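Local coordinates for lovastatin nonaketide synthase, polyketide synthase component (Aspergillus terreus, PDB 7CPX), which assembles the nonaketide dihydromonacolin L from malonyl-CoA during lovastatin biosynthesis, working as a homodimer together with the separate protein LovC, at residues H1109-R1114 / Q2192-W2197; L2160-T2165 / F2241-L2246; V2185-N2190 / T2209-D2214. The protein carries 2 engineered substitutions. All coordinates share one frame; numbering follows the deposited sequence.

Contact 1. Residues H1109-R1114 / Q2192-W2197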
loop_
_atom_site.group_PDB
_atom_site.type_symbol
_atom_site.label_atom_id
_atom_site.label_comp_id
_atom_site.label_asym_id
_atom_site.label_seq_id
_atom_site.Cartn_x
_atom_site.Cartn_y
_atom_site.Cartn_z
ATOM N N HIS A 1109 41.534 -12.859 -9.968
ATOM C CA HIS A 1109 41.792 -13.563 -11.221
ATOM C C HIS A 1109 43.125 -13.129 -11.825
ATOM O O HIS A 1109 43.400 -11.930 -11.946
ATOM C CB HIS A 1109 40.647 -13.304 -12.203
ATOM C CG HIS A 1109 40.525 -14.340 -13.275
ATOM N ND1 HIS A 1109 40.230 -15.658 -13.005
ATOM C CD2 HIS A 1109 40.671 -14.255 -14.617
ATOM C CE1 HIS A 1109 40.193 -16.340 -14.136
ATOM N NE2 HIS A 1109 40.458 -15.512 -15.129
ATOM N N PRO A 1110 43.976 -14.089 -12.216
ATOM C CA PRO A 1110 45.421 -13.827 -12.277
ATOM C C PRO A 1110 45.864 -12.728 -13.227
ATOM O O PRO A 1110 46.439 -11.722 -12.801
ATOM C CB PRO A 1110 45.981 -15.178 -12.729
ATOM C CG PRO A 1110 44.880 -15.759 -13.561
ATOM C CD PRO A 1110 43.630 -15.382 -12.834
ATOM N N HIS A 1111 45.596 -12.909 -14.516
ATOM C CA HIS A 1111 46.058 -12.004 -15.554
ATOM C C HIS A 1111 44.849 -11.322 -16.160
ATOM O O HIS A 1111 43.960 -11.990 -16.696
ATOM C CB HIS A 1111 46.829 -12.744 -16.647
ATOM C CG HIS A 1111 47.723 -13.825 -16.134
ATOM N ND1 HIS A 1111 49.052 -13.615 -15.837
ATOM C CD2 HIS A 1111 47.483 -15.133 -15.884
ATOM C CE1 HIS A 1111 49.589 -14.745 -15.415
ATOM N NE2 HIS A 1111 48.659 -15.681 -15.434
ATOM N N MET A 1112 44.817 -10.001 -16.071
ATOM C CA MET A 1112 43.703 -9.237 -16.610
ATOM C C MET A 1112 44.282 -7.951 -17.176
ATOM O O MET A 1112 44.870 -7.157 -16.437
ATOM C CB MET A 1112 42.659 -8.957 -15.534
ATOM C CG MET A 1112 42.453 -10.100 -14.556
ATOM S SD MET A 1112 41.005 -9.869 -13.512
ATOM C CE MET A 1112 39.733 -10.566 -14.560
ATOM N N ASN A 1113 44.141 -7.764 -18.483
ATOM C CA ASN A 1113 44.591 -6.534 -19.108
ATOM C C ASN A 1113 43.961 -5.343 -18.404
ATOM O O ASN A 1113 42.755 -5.329 -18.138
ATOM C CB ASN A 1113 44.224 -6.535 -20.591
ATOM C CG ASN A 1113 44.920 -7.639 -21.360
ATOM O OD1 ASN A 1113 45.969 -7.422 -21.965
ATOM N ND2 ASN A 1113 44.339 -8.833 -21.337
ATOM N N ARG A 1114 44.796 -4.356 -18.083
ATOM C CA ARG A 1114 44.364 -3.192 -17.324
ATOM C C ARG A 1114 43.408 -2.346 -18.151
ATOM O O ARG A 1114 43.827 -1.636 -19.070
ATOM C CB ARG A 1114 45.575 -2.365 -16.891
ATOM C CG ARG A 1114 45.244 -1.210 -15.962
ATOM C CD ARG A 1114 46.420 -0.258 -15.829
ATOM N NE ARG A 1114 46.765 0.355 -17.107
ATOM C CZ ARG A 1114 46.164 1.423 -17.615
ATOM N NH1 ARG A 1114 45.179 2.033 -16.975
ATOM N NH2 ARG A 1114 46.562 1.891 -18.794
ATOM N N GLN A 2192 55.784 -16.978 -20.738
ATOM C CA GLN A 2192 55.479 -16.515 -19.388
ATOM C C GLN A 2192 54.002 -16.751 -19.105
ATOM O O GLN A 2192 53.144 -15.955 -19.495
ATOM C CB GLN A 2192 55.845 -15.044 -19.237
ATOM C CG GLN A 2192 55.333 -14.411 -17.954
ATOM C CD GLN A 2192 55.651 -15.243 -16.727
ATOM O OE1 GLN A 2192 56.693 -15.895 -16.656
ATOM N NE2 GLN A 2192 54.747 -15.232 -15.754
ATOM N N VAL A 2193 53.700 -17.856 -18.429
ATOM C CA VAL A 2193 52.336 -18.206 -18.050
ATOM C C VAL A 2193 52.349 -18.686 -16.607
ATOM O O VAL A 2193 53.210 -19.481 -16.219
ATOM C CB VAL A 2193 51.743 -19.291 -18.968
ATOM C CG1 VAL A 2193 50.309 -19.590 -18.574
ATOM C CG2 VAL A 2193 51.824 -18.857 -20.417
ATOM N N ASN A 2194 51.397 -18.208 -15.818
ATOM C CA ASN A 2194 51.313 -18.619 -14.426
ATOM C C ASN A 2194 50.888 -20.084 -14.348
ATOM O O ASN A 2194 49.898 -20.469 -14.983
ATOM C CB ASN A 2194 50.317 -17.742 -13.672
ATOM C CG ASN A 2194 50.401 -17.919 -12.171
ATOM O OD1 ASN A 2194 50.569 -19.031 -11.672
ATOM N ND2 ASN A 2194 50.288 -16.816 -11.442
ATOM N N PRO A 2195 51.600 -20.928 -13.591
ATOM C CA PRO A 2195 51.145 -22.324 -13.460
ATOM C C PRO A 2195 49.728 -22.425 -12.929
ATOM O O PRO A 2195 48.973 -23.331 -13.310
ATOM C CB PRO A 2195 52.166 -22.934 -12.488
ATOM C CG PRO A 2195 53.361 -22.046 -12.563
ATOM C CD PRO A 2195 52.836 -20.675 -12.831
ATOM N N LYS A 2196 49.347 -21.504 -12.047
ATOM C CA LYS A 2196 47.979 -21.460 -11.553
ATOM C C LYS A 2196 46.981 -21.203 -12.676
ATOM O O LYS A 2196 45.826 -21.622 -12.566
ATOM C CB LYS A 2196 47.889 -20.394 -10.457
ATOM C CG LYS A 2196 46.491 -20.012 -10.001
ATOM C CD LYS A 2196 46.183 -18.563 -10.339
ATOM C CE LYS A 2196 45.737 -18.413 -11.775
ATOM N NZ LYS A 2196 46.869 -18.099 -12.699
ATOM N N TRP A 2197 47.399 -20.558 -13.767
ATOM C CA TRP A 2197 46.513 -20.432 -14.920
ATOM C C TRP A 2197 46.315 -21.781 -15.593
ATOM O O TRP A 2197 45.213 -22.099 -16.062
ATOM C CB TRP A 2197 47.071 -19.416 -15.916
ATOM C CG TRP A 2197 46.208 -19.251 -17.124
ATOM C CD1 TRP A 2197 45.205 -18.347 -17.295
ATOM C CD2 TRP A 2197 46.268 -20.015 -18.332
ATOM N NE1 TRP A 2197 44.636 -18.498 -18.534
ATOM C CE2 TRP A 2197 45.271 -19.517 -19.192
ATOM C CE3 TRP A 2197 47.068 -21.073 -18.772
ATOM C CZ2 TRP A 2197 45.053 -20.040 -20.463
ATOM C CZ3 TRP A 2197 46.851 -21.589 -20.035
ATOM C CH2 TRP A 2197 45.852 -21.072 -20.864
#
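A domain interface between dehydratase and ketoreductase brings Pro-1110 and His-1111 onto Asn-2194, Lys-2196 and Trp-2197. The first two precede strand 1113-1115 of the predicted C-terminal hotdog fold. The other three lie at the start of helix 2195-2203. His-1111 reaches in with the NE2 side of its ring. Asn-2194 CB sits at the ring edge, near its plane, 3.2 Å from His-1111 NE2. Trp-2197 CB is also at this edge. The imidazole of His-1111 and the amide of Asn-2194 are turned 75° apart. The imidazole meets the five-membered ring of Trp-2197 obliquely, with centroids 5.9 Å apart. Lys-2196 bends at chi2, chi3 and chi4, and its end lies against the Pro-1110 ring. Lys-2196 CE is 3.3 Å from Pro-1110 CG. The ammonium of Lys-2196 also comes near His-1111 NE2, which could disfavour protonation of the imidazole. Asn-2194 is the N-cap of the helix. Its CG is anti to the backbone N (chi1 -168°), and its OD1 accepts from Lys-2196 N at 2.8 Å, with the donor tilted from the carbonyl plane. Around the contact, Arg-2170 of helix 2167-2178 touches both His-1111 and Trp-2197. Trp-2197 also packs on Val-2208 of strand 2207-2210, and His-1109 meets His-2200 of helix 2195-2203 edge-to-face.

Contact 2. Residues L2160-T2165 / F2241-L2246; sequences LLVGLT and FGPLVL
The phenyl ring of Phe-2241 has Pro-2243 CD over the centre of one face, 3.3 Å above the plane, and Val-2162 beside it at an oblique angle. Val-2162 CG1 comes to 4.0 Å from Phe-2241 CD2 and is almost as near to CE2. Pro-2243 thus folds back onto the ring two residues before it, while Val-2162 approaches from the adjacent strand. The place is the Rossmann fold of the ketoreductase domain, where the parallel strands 2158-2162 and 2236-2241 end next to each other. With the strand order 3-2-1-4-5-6-7, this is the topological switch point of the sheet, the usual site of the cofactor cleft. Gly-2163, Gly-2242, Pro-2243, Leu-2244 and Val-2245 all belong to the NADP pocket seen here.

With Val-2162 CG1 anti to its backbone N (chi1 -179°), that methyl is the one that meets the Phe-2241 ring. Both side chains leave the same face of the sheet, where Leu-2273 of helix 2256-2276 touches each of them. Beyond the strand ends the two backbones stay close. Gly-2163 CA lies 3.8 Å from Pro-2243 CA. Gly-2163 has a positive phi of 73°, which turns the chain into the glycine-rich loop that follows the first strand in this family. Leu-2164 sends CD1 back to Gly-2242, 3.5 Å from its CA. Val-2162 O also lies 3.2 Å from Pro-2243 N, which has no hydrogen to share, so this is only a close approach. Across the contact one hydrogen bond joins the segments: Gly-2242 N donates to Val-2162 O at 2.8 Å, in the carbonyl plane, with an N-H...O angle of 159°.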
loop_
_atom_site.group_PDB
_atom_site.type_symbol
_atom_site.label_atom_id
_atom_site.label_comp_id
_atom_site.label_asym_id
_atom_site.label_seq_id
_atom_site.Cartn_x
_atom_site.Cartn_y
_atom_site.Cartn_z
ATOM N N LEU A 2160 48.175 -27.290 -30.619
ATOM C CA LEU A 2160 49.434 -26.578 -30.448
ATOM C C LEU A 2160 49.250 -25.130 -30.882
ATOM O O LEU A 2160 49.183 -24.838 -32.080
ATOM C CB LEU A 2160 50.536 -27.254 -31.259
ATOM C CG LEU A 2160 51.956 -26.725 -31.064
ATOM C CD1 LEU A 2160 52.444 -27.026 -29.661
ATOM C CD2 LEU A 2160 52.889 -27.328 -32.097
ATOM N N LEU A 2161 49.178 -24.226 -29.912
ATOM C CA LEU A 2161 49.052 -22.798 -30.177
ATOM C C LEU A 2161 50.460 -22.216 -30.179
ATOM O O LEU A 2161 51.040 -21.954 -29.122
ATOM C CB LEU A 2161 48.153 -22.134 -29.140
ATOM C CG LEU A 2161 46.984 -22.975 -28.621
ATOM C CD1 LEU A 2161 46.111 -22.147 -27.700
ATOM C CD2 LEU A 2161 46.145 -23.542 -29.755
ATOM N N VAL A 2162 51.012 -22.027 -31.374
ATOM C CA VAL A 2162 52.393 -21.591 -31.540
ATOM C C VAL A 2162 52.437 -20.073 -31.445
ATOM O O VAL A 2162 51.734 -19.374 -32.182
ATOM C CB VAL A 2162 52.971 -22.081 -32.875
ATOM C CG1 VAL A 2162 54.420 -21.648 -33.020
ATOM C CG2 VAL A 2162 52.851 -23.589 -32.973
ATOM N N GLY A 2163 53.265 -19.564 -30.536
ATOM C CA GLY A 2163 53.313 -18.146 -30.262
ATOM C C GLY A 2163 52.124 -17.627 -29.493
ATOM O O GLY A 2163 52.073 -16.427 -29.195
ATOM N N LEU A 2164 51.172 -18.488 -29.162
ATOM C CA LEU A 2164 49.961 -18.109 -28.439
ATOM C C LEU A 2164 50.103 -18.374 -26.945
ATOM O O LEU A 2164 49.335 -19.124 -26.342
ATOM C CB LEU A 2164 48.766 -18.847 -29.029
ATOM C CG LEU A 2164 48.002 -18.070 -30.103
ATOM C CD1 LEU A 2164 48.954 -17.486 -31.129
ATOM C CD2 LEU A 2164 46.986 -18.963 -30.786
ATOM N N THR A 2165 51.110 -17.752 -26.335
ATOM C CA THR A 2165 51.295 -17.793 -24.892
ATOM C C THR A 2165 50.852 -16.507 -24.208
ATOM O O THR A 2165 50.792 -16.470 -22.975
ATOM C CB THR A 2165 52.763 -18.063 -24.547
ATOM O OG1 THR A 2165 53.598 -17.112 -25.219
ATOM C CG2 THR A 2165 53.158 -19.470 -24.960
ATOM N N PHE A 2241 48.829 -21.348 -35.282
ATOM C CA PHE A 2241 50.111 -20.698 -35.521
ATOM C C PHE A 2241 49.916 -19.186 -35.506
ATOM O O PHE A 2241 49.361 -18.617 -36.449
ATOM C CB PHE A 2241 50.691 -21.166 -36.853
ATOM C CG PHE A 2241 52.059 -20.636 -37.137
ATOM C CD1 PHE A 2241 52.226 -19.421 -37.770
ATOM C CD2 PHE A 2241 53.181 -21.357 -36.779
ATOM C CE1 PHE A 2241 53.484 -18.928 -38.029
ATOM C CE2 PHE A 2241 54.443 -20.876 -37.040
ATOM C CZ PHE A 2241 54.597 -19.660 -37.669
ATOM N N GLY A 2242 50.371 -18.535 -34.435
ATOM C CA GLY A 2242 50.271 -17.099 -34.329
ATOM C C GLY A 2242 51.471 -16.400 -33.711
ATOM O O GLY A 2242 51.316 -15.382 -33.029
ATOM N N PRO A 2243 52.686 -16.912 -33.925
ATOM C CA PRO A 2243 53.866 -16.171 -33.468
ATOM C C PRO A 2243 53.958 -14.833 -34.183
ATOM O O PRO A 2243 53.638 -14.722 -35.368
ATOM C CB PRO A 2243 55.031 -17.094 -33.834
ATOM C CG PRO A 2243 54.536 -17.855 -34.996
ATOM C CD PRO A 2243 53.069 -18.064 -34.756
ATOM N N LEU A 2244 54.402 -13.812 -33.456
ATOM C CA LEU A 2244 54.369 -12.452 -33.974
ATOM C C LEU A 2244 55.603 -11.679 -33.540
ATOM O O LEU A 2244 55.981 -11.707 -32.365
ATOM C CB LEU A 2244 53.110 -11.721 -33.499
ATOM C CG LEU A 2244 52.976 -10.269 -33.958
ATOM C CD1 LEU A 2244 52.925 -10.202 -35.468
ATOM C CD2 LEU A 2244 51.747 -9.626 -33.344
ATOM N N VAL A 2245 56.220 -10.995 -34.498
ATOM C CA VAL A 2245 57.221 -9.968 -34.231
ATOM C C VAL A 2245 56.932 -8.807 -35.170
ATOM O O VAL A 2245 56.732 -9.011 -36.371
ATOM C CB VAL A 2245 58.657 -10.485 -34.428
ATOM C CG1 VAL A 2245 59.655 -9.405 -34.053
ATOM C CG2 VAL A 2245 58.884 -11.736 -33.603
ATOM N N LEU A 2246 56.907 -7.593 -34.629
ATOM C CA LEU A 2246 56.486 -6.416 -35.373
ATOM C C LEU A 2246 57.627 -5.418 -35.489
ATOM O O LEU A 2246 58.379 -5.200 -34.533
ATOM C CB LEU A 2246 55.281 -5.748 -34.703
ATOM C CG LEU A 2246 53.971 -6.534 -34.761
ATOM C CD1 LEU A 2246 52.889 -5.834 -33.956
ATOM C CD2 LEU A 2246 53.526 -6.725 -36.202
#

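Contact 3. Residues V2185-N2190 / T2209-D2214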
loop_
_atom_site.group_PDB
_atom_site.type_symbol
_atom_site.label_atom_id
_atom_site.label_comp_id
_atom_site.label_asym_id
_atom_site.label_seq_id
_atom_site.Cartn_x
_atom_site.Cartn_y
_atom_site.Cartn_z
ATOM N N VAL A 2185 48.804 -27.019 -25.883
ATOM C CA VAL A 2185 50.232 -26.753 -25.757
ATOM C C VAL A 2185 50.479 -25.348 -26.291
ATOM O O VAL A 2185 50.472 -25.128 -27.505
ATOM C CB VAL A 2185 51.081 -27.781 -26.509
ATOM C CG1 VAL A 2185 52.560 -27.510 -26.289
ATOM C CG2 VAL A 2185 50.721 -29.188 -26.070
ATOM N N LEU A 2186 50.701 -24.398 -25.389
ATOM C CA LEU A 2186 51.118 -23.061 -25.781
ATOM C C LEU A 2186 52.625 -23.044 -25.992
ATOM O O LEU A 2186 53.380 -23.605 -25.196
ATOM C CB LEU A 2186 50.729 -22.043 -24.710
ATOM C CG LEU A 2186 49.366 -22.234 -24.047
ATOM C CD1 LEU A 2186 49.113 -21.141 -23.027
ATOM C CD2 LEU A 2186 48.267 -22.254 -25.084
ATOM N N THR A 2187 53.063 -22.396 -27.069
ATOM C CA THR A 2187 54.477 -22.357 -27.408
ATOM C C THR A 2187 54.930 -20.917 -27.582
ATOM O O THR A 2187 54.190 -20.077 -28.103
ATOM C CB THR A 2187 54.776 -23.144 -28.688
ATOM O OG1 THR A 2187 54.981 -22.238 -29.779
ATOM C CG2 THR A 2187 53.631 -24.090 -29.020
ATOM N N SER A 2188 56.154 -20.645 -27.142
ATOM C CA SER A 2188 56.749 -19.322 -27.240
ATOM C C SER A 2188 58.200 -19.419 -26.803
ATOM O O SER A 2188 58.547 -20.247 -25.957
ATOM C CB SER A 2188 55.997 -18.303 -26.378
ATOM O OG SER A 2188 54.730 -18.000 -26.933
ATOM N N ARG A 2189 59.044 -18.572 -27.393
ATOM C CA ARG A 2189 60.433 -18.515 -26.954
ATOM C C ARG A 2189 60.532 -18.058 -25.504
ATOM O O ARG A 2189 61.499 -18.395 -24.811
ATOM C CB ARG A 2189 61.244 -17.594 -27.870
ATOM C CG ARG A 2189 60.590 -16.255 -28.167
ATOM C CD ARG A 2189 61.481 -15.364 -29.011
ATOM N NE ARG A 2189 60.833 -14.095 -29.322
ATOM C CZ ARG A 2189 61.348 -13.161 -30.110
ATOM N NH1 ARG A 2189 62.524 -13.322 -30.697
ATOM N NH2 ARG A 2189 60.664 -12.040 -30.320
ATOM N N ASN A 2190 59.547 -17.296 -25.029
ATOM C CA ASN A 2190 59.469 -16.856 -23.635
ATOM C C ASN A 2190 58.041 -17.070 -23.149
ATOM O O ASN A 2190 57.257 -16.117 -23.047
ATOM C CB ASN A 2190 59.890 -15.394 -23.490
ATOM C CG ASN A 2190 61.280 -15.134 -24.030
ATOM O OD1 ASN A 2190 61.445 -14.668 -25.156
ATOM N ND2 ASN A 2190 62.292 -15.443 -23.228
ATOM N N THR A 2209 49.685 -27.003 -21.162
ATOM C CA THR A 2209 51.099 -26.916 -20.834
ATOM C C THR A 2209 51.762 -25.897 -21.748
ATOM O O THR A 2209 51.256 -25.582 -22.825
ATOM C CB THR A 2209 51.796 -28.277 -20.967
ATOM O OG1 THR A 2209 53.192 -28.135 -20.676
ATOM C CG2 THR A 2209 51.626 -28.829 -22.375
ATOM N N VAL A 2210 52.903 -25.382 -21.297
ATOM C CA VAL A 2210 53.709 -24.437 -22.061
ATOM C C VAL A 2210 54.972 -25.154 -22.516
ATOM O O VAL A 2210 55.597 -25.885 -21.741
ATOM C CB VAL A 2210 54.051 -23.179 -21.240
ATOM C CG1 VAL A 2210 52.779 -22.497 -20.770
ATOM C CG2 VAL A 2210 54.941 -23.531 -20.058
ATOM N N LEU A 2211 55.345 -24.941 -23.778
ATOM C CA LEU A 2211 56.378 -25.743 -24.416
ATOM C C LEU A 2211 57.737 -25.062 -24.488
ATOM O O LEU A 2211 58.747 -25.757 -24.640
ATOM C CB LEU A 2211 55.940 -26.119 -25.835
ATOM C CG LEU A 2211 56.725 -27.243 -26.510
ATOM C CD1 LEU A 2211 56.612 -28.526 -25.706
ATOM C CD2 LEU A 2211 56.233 -27.458 -27.929
ATOM N N SER A 2212 57.796 -23.735 -24.385
ATOM C CA SER A 2212 59.053 -23.003 -24.521
ATOM C C SER A 2212 59.729 -23.311 -25.852
ATOM O O SER A 2212 60.953 -23.441 -25.926
ATOM C CB SER A 2212 60.002 -23.311 -23.360
ATOM O OG SER A 2212 59.388 -23.033 -22.113
ATOM N N MET A 2213 58.931 -23.429 -26.908
ATOM C CA MET A 2213 59.424 -23.804 -28.225
ATOM C C MET A 2213 59.580 -22.555 -29.083
ATOM O O MET A 2213 58.607 -21.829 -29.315
ATOM C CB MET A 2213 58.465 -24.793 -28.882
ATOM C CG MET A 2213 58.872 -25.253 -30.270
ATOM S SD MET A 2213 57.616 -26.300 -31.032
ATOM C CE MET A 2213 56.327 -25.104 -31.365
ATOM N N ASP A 2214 60.800 -22.310 -29.555
ATOM C CA ASP A 2214 61.061 -21.227 -30.495
ATOM C C ASP A 2214 60.869 -21.770 -31.904
ATOM O O ASP A 2214 61.714 -22.515 -32.412
ATOM C CB ASP A 2214 62.470 -20.674 -30.303
ATOM C CG ASP A 2214 62.766 -19.500 -31.214
ATOM O OD1 ASP A 2214 61.856 -19.071 -31.955
ATOM O OD2 ASP A 2214 63.912 -19.003 -31.190
#
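Val-2185 and Thr-2209 stand side by side, pointing the same way, with their CG2 methyls 3.8 Å apart. The other branch of Val-2185, CG1, is anti to the backbone N (chi1 -177°). The side chains of Val-2185 and Leu-2211 cross at a slant, and Val-2185 CG1 lies 3.7 Å from Leu-2211 CB. Leu-2228 of helix 2218-2230 touches both Val-2185 and Leu-2211. Leu-2186 and Val-2210 project from the other face of the sheet and meet only loosely.

Two backbone bonds hold the parallel strands: Leu-2186 N to Thr-2209 O at 2.9 Å, and Leu-2211 N to Leu-2186 O at 2.8 Å. Past them the pairing gives way to looser contact. Thr-2187 and Met-2213 also lie side by side, pointing the same way. Met-2213 bends at chi3, and its CE comes 3.5 Å from Thr-2187 OG1. Gly-2163 N, just past the end of the neighbouring strand 2158-2162, is hydrogen-bonded to that hydroxyl. Ser-2188 O receives a CA-H...O contact from Ser-2212 CA, at 3.1 Å.

Arg-2189 and Asp-2214 touch near the backbone, CB to CB at 4.1 Å. Their charged ends do not pair: the arginine chain runs on extended from CG to NE, while Asp-2214 OD1 bonds to Thr-2216 OG1. Ser-2188, Arg-2189, Asn-2190 and Asp-2214 belong to the NADP pocket. In NADP-dependent relatives a basic residue at this strand end commonly recognises the 2'-phosphate, and Arg-2189 may do the same. The arrangement is the beta-alpha-beta unit of a Rossmann fold, in which helix 2195-2203 connects strands 2183-2187 and 2207-2210.

Contacts 2 and 3 belong to one parallel sheet and have centres about 9 Å apart. Strands 2158-2162 and 2183-2187 are neighbours in it, with Leu-2161 N 2.9 Å from Val-2185 O, a probable hydrogen bond. Both contacts supply NADP-pocket residues from the loops at the strand ends. Contact 1 holds no residue of the NADP pocket and lies where the dehydratase and ketoreductase domains meet. Its centre is about 17 Å from that of contact 2 and about 16 Å from that of contact 3. Helix 2195-2203 connects it to the sheet: Trp-2197 CZ3 is 3.8 Å from Leu-2186 CD1. Val-2193 CG2 of contact 1 also packs 3.6 Å from Thr-2165 O of contact 2.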